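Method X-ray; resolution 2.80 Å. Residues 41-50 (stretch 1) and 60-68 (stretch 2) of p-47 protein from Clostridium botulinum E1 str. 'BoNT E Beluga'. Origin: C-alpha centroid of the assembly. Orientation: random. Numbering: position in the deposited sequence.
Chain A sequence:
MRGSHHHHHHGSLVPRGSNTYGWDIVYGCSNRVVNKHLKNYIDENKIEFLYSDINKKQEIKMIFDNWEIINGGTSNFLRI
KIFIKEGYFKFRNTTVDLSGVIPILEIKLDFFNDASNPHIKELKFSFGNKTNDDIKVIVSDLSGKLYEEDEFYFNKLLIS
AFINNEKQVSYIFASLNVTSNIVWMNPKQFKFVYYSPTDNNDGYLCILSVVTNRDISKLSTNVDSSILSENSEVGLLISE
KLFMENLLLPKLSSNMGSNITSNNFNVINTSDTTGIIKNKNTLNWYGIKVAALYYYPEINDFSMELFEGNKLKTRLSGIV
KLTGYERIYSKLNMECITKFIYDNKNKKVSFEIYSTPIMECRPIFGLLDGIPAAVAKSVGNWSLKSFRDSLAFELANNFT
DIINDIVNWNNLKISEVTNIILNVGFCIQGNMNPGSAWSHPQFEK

Stretch 1 41-50: YIDENKIEFL
Stretch 2 (60-68) IKMIFDNWE

Stretch 1 opens with the last residues of a helix, Tyr41 and Ile42 (phi/psi near -75/-33), and passes into a type I turn from Ile42 to Asn45, closed by a hydrogen bond from Asn45 N to Ile42 O (2.7 Å). Asn45 leaves the helical region with positive phi (87/-12). The backbone N of Lys46 is held by Glu44 OE1 at 3.0 Å, and after Ile47 (-137/71) the chain extends as a strand through Glu48, Phe49 and Leu50 (about -115/133). This strand runs antiparallel to the strand containing Ile60-Phe64, with axes 4.8 Å apart and N-to-C directions at 167°. Glu48 pairs with Ile63, Phe49 with Met62 and Leu50 with Lys61, at CA-CA distances of 4.9, 5.2 and 4.9 Å. Phe49-Met62 is the hydrogen-bonded pair: Phe49 N to Met62 O and Met62 N to Phe49 O are both 3.1 Å. CA-H...O contacts supplement this ladder, including Lys61 CA to Phe49 O at 3.3 Å. Stretch 2 turns a corner at Asp65 (-86/-54), then extends again through Trp67 (-118/147).

Phe49 (chi1 m, chi2 -1°) and Met62 (m, t, m) share one face of the sheet; Glu48, Leu50, Lys61 and Ile63 lie on the other, where Leu50 CD2 (m, t) reaches Lys61 CB at 3.6 Å. Phe64 (chi1 m, chi2 -74°) directs its ring edge at the face of Phe49, with CE2 3.4 Å from Phe49 CD2, centroids 5.1 Å apart and planes at 79°. Ile47 (t, t) packs CG1 against Phe64 CD2 at 3.4 Å and also approaches Trp67, CD1 to CZ2 being 4.2 Å. Beyond the corner, the helix end meets Trp67 (chi1 m, chi2 10°): Ile42 (m, t) places CD1 over the indole face, 3.9 Å from the five-membered ring centroid, in a CH-pi contact.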

ATOM      1  N   TYR A  41      17.666  19.748  -4.931  1.00152.69           N
ATOM      2  CA  TYR A  41      18.396  19.572  -3.680  1.00134.86           C
ATOM      3  C   TYR A  41      19.874  19.796  -3.989  1.00128.50           C
ATOM      4  O   TYR A  41      20.630  20.294  -3.154  1.00125.50           O
ATOM      5  CB  TYR A  41      18.171  18.188  -3.057  1.00123.62           C
ATOM      6  CG  TYR A  41      19.140  17.893  -1.927  1.00124.27           C
ATOM      7  CD1 TYR A  41      18.977  18.466  -0.670  1.00120.49           C
ATOM      8  CD2 TYR A  41      20.234  17.060  -2.127  1.00127.04           C
ATOM      9  CE1 TYR A  41      19.872  18.206   0.360  1.00127.11           C
ATOM     10  CE2 TYR A  41      21.132  16.796  -1.106  1.00127.05           C
ATOM     11  CZ  TYR A  41      20.949  17.369   0.133  1.00134.78           C
ATOM     12  OH  TYR A  41      21.853  17.095   1.139  1.00141.99           O
ATOM     13  N   ILE A  42      20.270  19.429  -5.206  1.00126.88           N
ATOM     14  CA  ILE A  42      21.622  19.693  -5.684  1.00132.15           C
ATOM     15  C   ILE A  42      21.771  21.146  -6.143  1.00140.01           C
ATOM     16  O   ILE A  42      22.821  21.755  -5.948  1.00137.23           O
ATOM     17  CB  ILE A  42      22.018  18.756  -6.842  1.00121.76           C
ATOM     18  CG1 ILE A  42      21.827  17.296  -6.439  1.00121.43           C
ATOM     19  CG2 ILE A  42      23.461  18.986  -7.231  1.00115.19           C
ATOM     20  CD1 ILE A  42      22.216  16.318  -7.524  1.00121.26           C
ATOM     21  N   ASP A  43      20.712  21.703  -6.732  1.00150.04           N
ATOM     22  CA  ASP A  43      20.707  23.112  -7.136  1.00162.79           C
ATOM     23  C   ASP A  43      20.726  24.048  -5.923  1.00177.21           C
ATOM     24  O   ASP A  43      20.729  25.273  -6.073  1.00185.34           O
ATOM     25  CB  ASP A  43      19.490  23.434  -8.009  1.00164.10           C
ATOM     26  CG  ASP A  43      19.569  22.805  -9.392  1.00160.22           C
ATOM     27  OD1 ASP A  43      20.641  22.276  -9.764  1.00150.82           O
ATOM     28  OD2 ASP A  43      18.549  22.855 -10.115  1.00165.73           O
ATOM     29  N   GLU A  44      20.714  23.468  -4.727  1.00179.35           N
ATOM     30  CA  GLU A  44      21.019  24.212  -3.513  1.00186.11           C
ATOM     31  C   GLU A  44      22.506  24.607  -3.544  1.00200.39           C
ATOM     32  O   GLU A  44      22.895  25.633  -2.976  1.00213.06           O
ATOM     33  CB  GLU A  44      20.671  23.376  -2.281  1.00173.63           C
ATOM     34  CG  GLU A  44      20.877  24.067  -0.957  1.00184.05           C
ATOM     35  CD  GLU A  44      22.329  24.051  -0.533  1.00197.59           C
ATOM     36  OE1 GLU A  44      23.067  23.143  -0.977  1.00187.25           O
ATOM     37  OE2 GLU A  44      22.733  24.951   0.234  1.00217.20           O
ATOM     38  N   ASN A  45      23.313  23.759  -4.199  1.00191.91           N
ATOM     39  CA  ASN A  45      24.660  24.075  -4.733  1.00180.60           C
ATOM     40  C   ASN A  45      25.858  23.924  -3.786  1.00186.34           C
ATOM     41  O   ASN A  45      27.009  23.955  -4.236  1.00168.60           O
ATOM     42  CB  ASN A  45      24.683  25.496  -5.319  1.00169.72           C
ATOM     43  N   LYS A  46      25.607  23.756  -2.491  1.00200.17           N
ATOM     44  CA  LYS A  46      26.702  23.574  -1.538  1.00201.61           C
ATOM     45  C   LYS A  46      27.187  22.129  -1.559  1.00197.72           C
ATOM     46  O   LYS A  46      27.100  21.426  -0.553  1.00202.22           O
ATOM     47  CB  LYS A  46      26.265  23.965  -0.124  1.00203.59           C
ATOM     48  N   ILE A  47      27.702  21.693  -2.707  1.00180.71           N
ATOM     49  CA  ILE A  47      28.060  20.287  -2.900  1.00165.07           C
ATOM     50  C   ILE A  47      29.398  20.090  -3.614  1.00153.87           C
ATOM     51  O   ILE A  47      29.449  19.656  -4.771  1.00141.21           O
ATOM     52  CB  ILE A  47      26.961  19.529  -3.688  1.00169.80           C
ATOM     53  CG1 ILE A  47      27.270  18.024  -3.759  1.00166.74           C
ATOM     54  CG2 ILE A  47      26.798  20.125  -5.089  1.00173.52           C
ATOM     55  CD1 ILE A  47      26.101  17.144  -4.240  1.00158.07           C
ATOM     56  N   GLU A  48      30.482  20.405  -2.911  1.00151.88           N
ATOM     57  CA  GLU A  48      31.821  20.130  -3.416  1.00152.59           C
ATOM     58  C   GLU A  48      32.443  19.029  -2.549  1.00154.57           C
ATOM     59  O   GLU A  48      32.294  19.028  -1.321  1.00150.85           O
ATOM     60  CB  GLU A  48      32.678  21.419  -3.453  1.00148.69           C
ATOM     61  CG  GLU A  48      33.739  21.592  -2.356  1.00148.81           C
ATOM     62  CD  GLU A  48      34.519  22.908  -2.471  1.00151.07           C
ATOM     63  OE1 GLU A  48      34.219  23.717  -3.377  1.00152.33           O
ATOM     64  OE2 GLU A  48      35.436  23.132  -1.651  1.00149.26           O
ATOM     65  N   PHE A  49      33.090  18.068  -3.207  1.00151.74           N
ATOM     66  CA  PHE A  49      33.714  16.925  -2.534  1.00142.36           C
ATOM     67  C   PHE A  49      35.236  16.972  -2.628  1.00136.84           C
ATOM     68  O   PHE A  49      35.804  17.011  -3.723  1.00133.80           O
ATOM     69  CB  PHE A  49      33.214  15.606  -3.127  1.00140.36           C
ATOM     70  CG  PHE A  49      31.837  15.220  -2.678  1.00143.70           C
ATOM     71  CD1 PHE A  49      31.140  16.015  -1.786  1.00151.91           C
ATOM     72  CD2 PHE A  49      31.242  14.056  -3.135  1.00136.98           C
ATOM     73  CE1 PHE A  49      29.874  15.666  -1.374  1.00149.74           C
ATOM     74  CE2 PHE A  49      29.976  13.701  -2.725  1.00131.66           C
ATOM     75  CZ  PHE A  49      29.291  14.507  -1.843  1.00136.19           C
ATOM     76  N   LEU A  50      35.896  16.960  -1.476  1.00137.05           N
ATOM     77  CA  LEU A  50      37.350  17.007  -1.444  1.00132.89           C
ATOM     78  C   LEU A  50      37.906  15.799  -0.706  1.00129.38           C
ATOM     79  O   LEU A  50      37.358  15.358   0.311  1.00121.10           O
ATOM     80  CB  LEU A  50      37.842  18.304  -0.792  1.00135.20           C
ATOM     81  CG  LEU A  50      37.382  19.640  -1.395  1.00140.88           C
ATOM     82  CD1 LEU A  50      37.555  20.772  -0.392  1.00148.69           C
ATOM     83  CD2 LEU A  50      38.118  19.965  -2.683  1.00142.26           C
ATOM     84  N   ILE A  60      41.099  14.657  -5.393  1.00114.69           N
ATOM     85  CA  ILE A  60      40.006  15.077  -6.285  1.00110.59           C
ATOM     86  C   ILE A  60      39.170  16.206  -5.702  1.00117.33           C
ATOM     87  O   ILE A  60      38.965  16.288  -4.489  1.00128.95           O
ATOM     88  CB  ILE A  60      39.004  13.940  -6.618  1.00100.77           C
ATOM     89  CG1 ILE A  60      38.324  13.412  -5.364  1.00 96.64           C
ATOM     90  CG2 ILE A  60      39.682  12.811  -7.312  1.00131.55           C
ATOM     91  CD1 ILE A  60      37.208  12.475  -5.688  1.00125.06           C
ATOM     92  N   LYS A  61      38.670  17.058  -6.588  1.00102.56           N
ATOM     93  CA  LYS A  61      37.696  18.069  -6.223  1.00114.79           C
ATOM     94  C   LYS A  61      36.551  17.988  -7.218  1.00128.93           C
ATOM     95  O   LYS A  61      36.676  18.458  -8.341  1.00135.78           O
ATOM     96  CB  LYS A  61      38.317  19.468  -6.217  1.00108.09           C
ATOM     97  N   MET A  62      35.443  17.374  -6.805  1.00125.09           N
ATOM     98  CA  MET A  62      34.286  17.177  -7.681  1.00120.13           C
ATOM     99  C   MET A  62      33.138  18.156  -7.403  1.00127.10           C
ATOM    100  O   MET A  62      32.605  18.203  -6.291  1.00131.47           O
ATOM    101  CB  MET A  62      33.765  15.739  -7.552  1.00105.67           C
ATOM    102  CG  MET A  62      34.392  14.745  -8.512  1.00 95.09           C
ATOM    103  SD  MET A  62      33.698  13.077  -8.370  1.00100.32           S
ATOM    104  CE  MET A  62      34.238  12.567  -6.731  1.00 91.65           C
ATOM    105  N   ILE A  63      32.745  18.925  -8.416  1.00122.38           N
ATOM    106  CA  ILE A  63      31.585  19.806  -8.287  1.00122.16           C
ATOM    107  C   ILE A  63      30.445  19.332  -9.183  1.00122.04           C
ATOM    108  O   ILE A  63      30.599  19.209 -10.403  1.00117.24           O
ATOM    109  CB  ILE A  63      31.928  21.269  -8.621  1.00128.26           C
ATOM    110  CG1 ILE A  63      32.700  21.908  -7.462  1.00133.96           C
ATOM    111  CG2 ILE A  63      30.660  22.064  -8.908  1.00120.85           C
ATOM    112  CD1 ILE A  63      33.102  23.361  -7.701  1.00136.79           C
ATOM    113  N   PHE A  64      29.294  19.088  -8.561  1.00126.66           N
ATOM    114  CA  PHE A  64      28.212  18.354  -9.204  1.00121.88           C
ATOM    115  C   PHE A  64      27.169  19.195  -9.931  1.00116.20           C
ATOM    116  O   PHE A  64      26.678  20.197  -9.406  1.00117.13           O
ATOM    117  CB  PHE A  64      27.506  17.493  -8.169  1.00118.74           C
ATOM    118  CG  PHE A  64      28.353  16.389  -7.626  1.00120.80           C
ATOM    119  CD1 PHE A  64      28.624  15.264  -8.387  1.00120.83           C
ATOM    120  CD2 PHE A  64      28.879  16.474  -6.351  1.00119.09           C
ATOM    121  CE1 PHE A  64      29.401  14.250  -7.882  1.00122.63           C
ATOM    122  CE2 PHE A  64      29.653  15.458  -5.842  1.00120.19           C
ATOM    123  CZ  PHE A  64      29.917  14.346  -6.608  1.00123.61           C
ATOM    124  N   ASP A  65      26.833  18.740 -11.138  1.00116.00           N
ATOM    125  CA  ASP A  65      25.772  19.312 -11.962  1.00124.77           C
ATOM    126  C   ASP A  65      24.396  18.712 -11.612  1.00126.94           C
ATOM    127  O   ASP A  65      23.445  19.435 -11.307  1.00120.83           O
ATOM    128  CB  ASP A  65      26.098  19.081 -13.445  1.00136.69           C
ATOM    129  CG  ASP A  65      25.114  19.762 -14.381  1.00153.85           C
ATOM    130  OD1 ASP A  65      24.906  20.985 -14.238  1.00163.69           O
ATOM    131  OD2 ASP A  65      24.553  19.074 -15.263  1.00157.44           O
ATOM    132  N   ASN A  66      24.305  17.385 -11.647  1.00133.79           N
ATOM    133  CA  ASN A  66      23.054  16.677 -11.401  1.00128.12           C
ATOM    134  C   ASN A  66      23.302  15.207 -11.060  1.00123.73           C
ATOM    135  O   ASN A  66      24.314  14.635 -11.484  1.00129.34           O
ATOM    136  CB  ASN A  66      22.144  16.775 -12.627  1.00129.09           C
ATOM    137  CG  ASN A  66      20.729  16.311 -12.341  1.00133.40           C
ATOM    138  OD1 ASN A  66      20.201  16.527 -11.248  1.00131.78           O
ATOM    139  ND2 ASN A  66      20.110  15.661 -13.323  1.00135.92           N
ATOM    140  N   TRP A  67      22.404  14.604 -10.276  1.00107.10           N
ATOM    141  CA  TRP A  67      22.372  13.142 -10.134  1.00 90.67           C
ATOM    142  C   TRP A  67      21.031  12.637 -10.659  1.00 95.56           C
ATOM    143  O   TRP A  67      20.001  13.312 -10.537  1.00108.63           O
ATOM    144  CB  TRP A  67      22.572  12.674  -8.687  1.00 84.98           C
ATOM    145  CG  TRP A  67      23.849  13.102  -8.037  1.00 91.41           C
ATOM    146  CD1 TRP A  67      24.751  13.997  -8.517  1.00108.58           C
ATOM    147  CD2 TRP A  67      24.359  12.656  -6.778  1.00 85.98           C
ATOM    148  NE1 TRP A  67      25.794  14.140  -7.639  1.00117.12           N
ATOM    149  CE2 TRP A  67      25.578  13.324  -6.555  1.00102.09           C
ATOM    150  CE3 TRP A  67      23.913  11.759  -5.810  1.00 88.99           C
ATOM    151  CZ2 TRP A  67      26.350  13.126  -5.420  1.00101.14           C
ATOM    152  CZ3 TRP A  67      24.677  11.562  -4.676  1.00 91.91           C
ATOM    153  CH2 TRP A  67      25.880  12.243  -4.493  1.00 99.40           C
ATOM    154  N   GLU A  68      21.045  11.442 -11.234  1.00 92.20           N
ATOM    155  CA  GLU A  68      19.877  10.936 -11.938  1.00 98.49           C
ATOM    156  C   GLU A  68      19.776   9.435 -11.752  1.00 99.52           C
ATOM    157  O   GLU A  68      20.612   8.672 -12.246  1.00102.17           O
ATOM    158  CB  GLU A  68      19.955  11.299 -13.425  1.00114.06           C
ATOM    159  CG  GLU A  68      18.801  10.817 -14.281  1.00107.94           C
ATOM    160  CD  GLU A  68      19.024  11.136 -15.750  1.00113.47           C
ATOM    161  OE1 GLU A  68      19.479  12.263 -16.052  1.00109.48           O
ATOM    162  OE2 GLU A  68      18.767  10.254 -16.597  1.00114.90           O
TER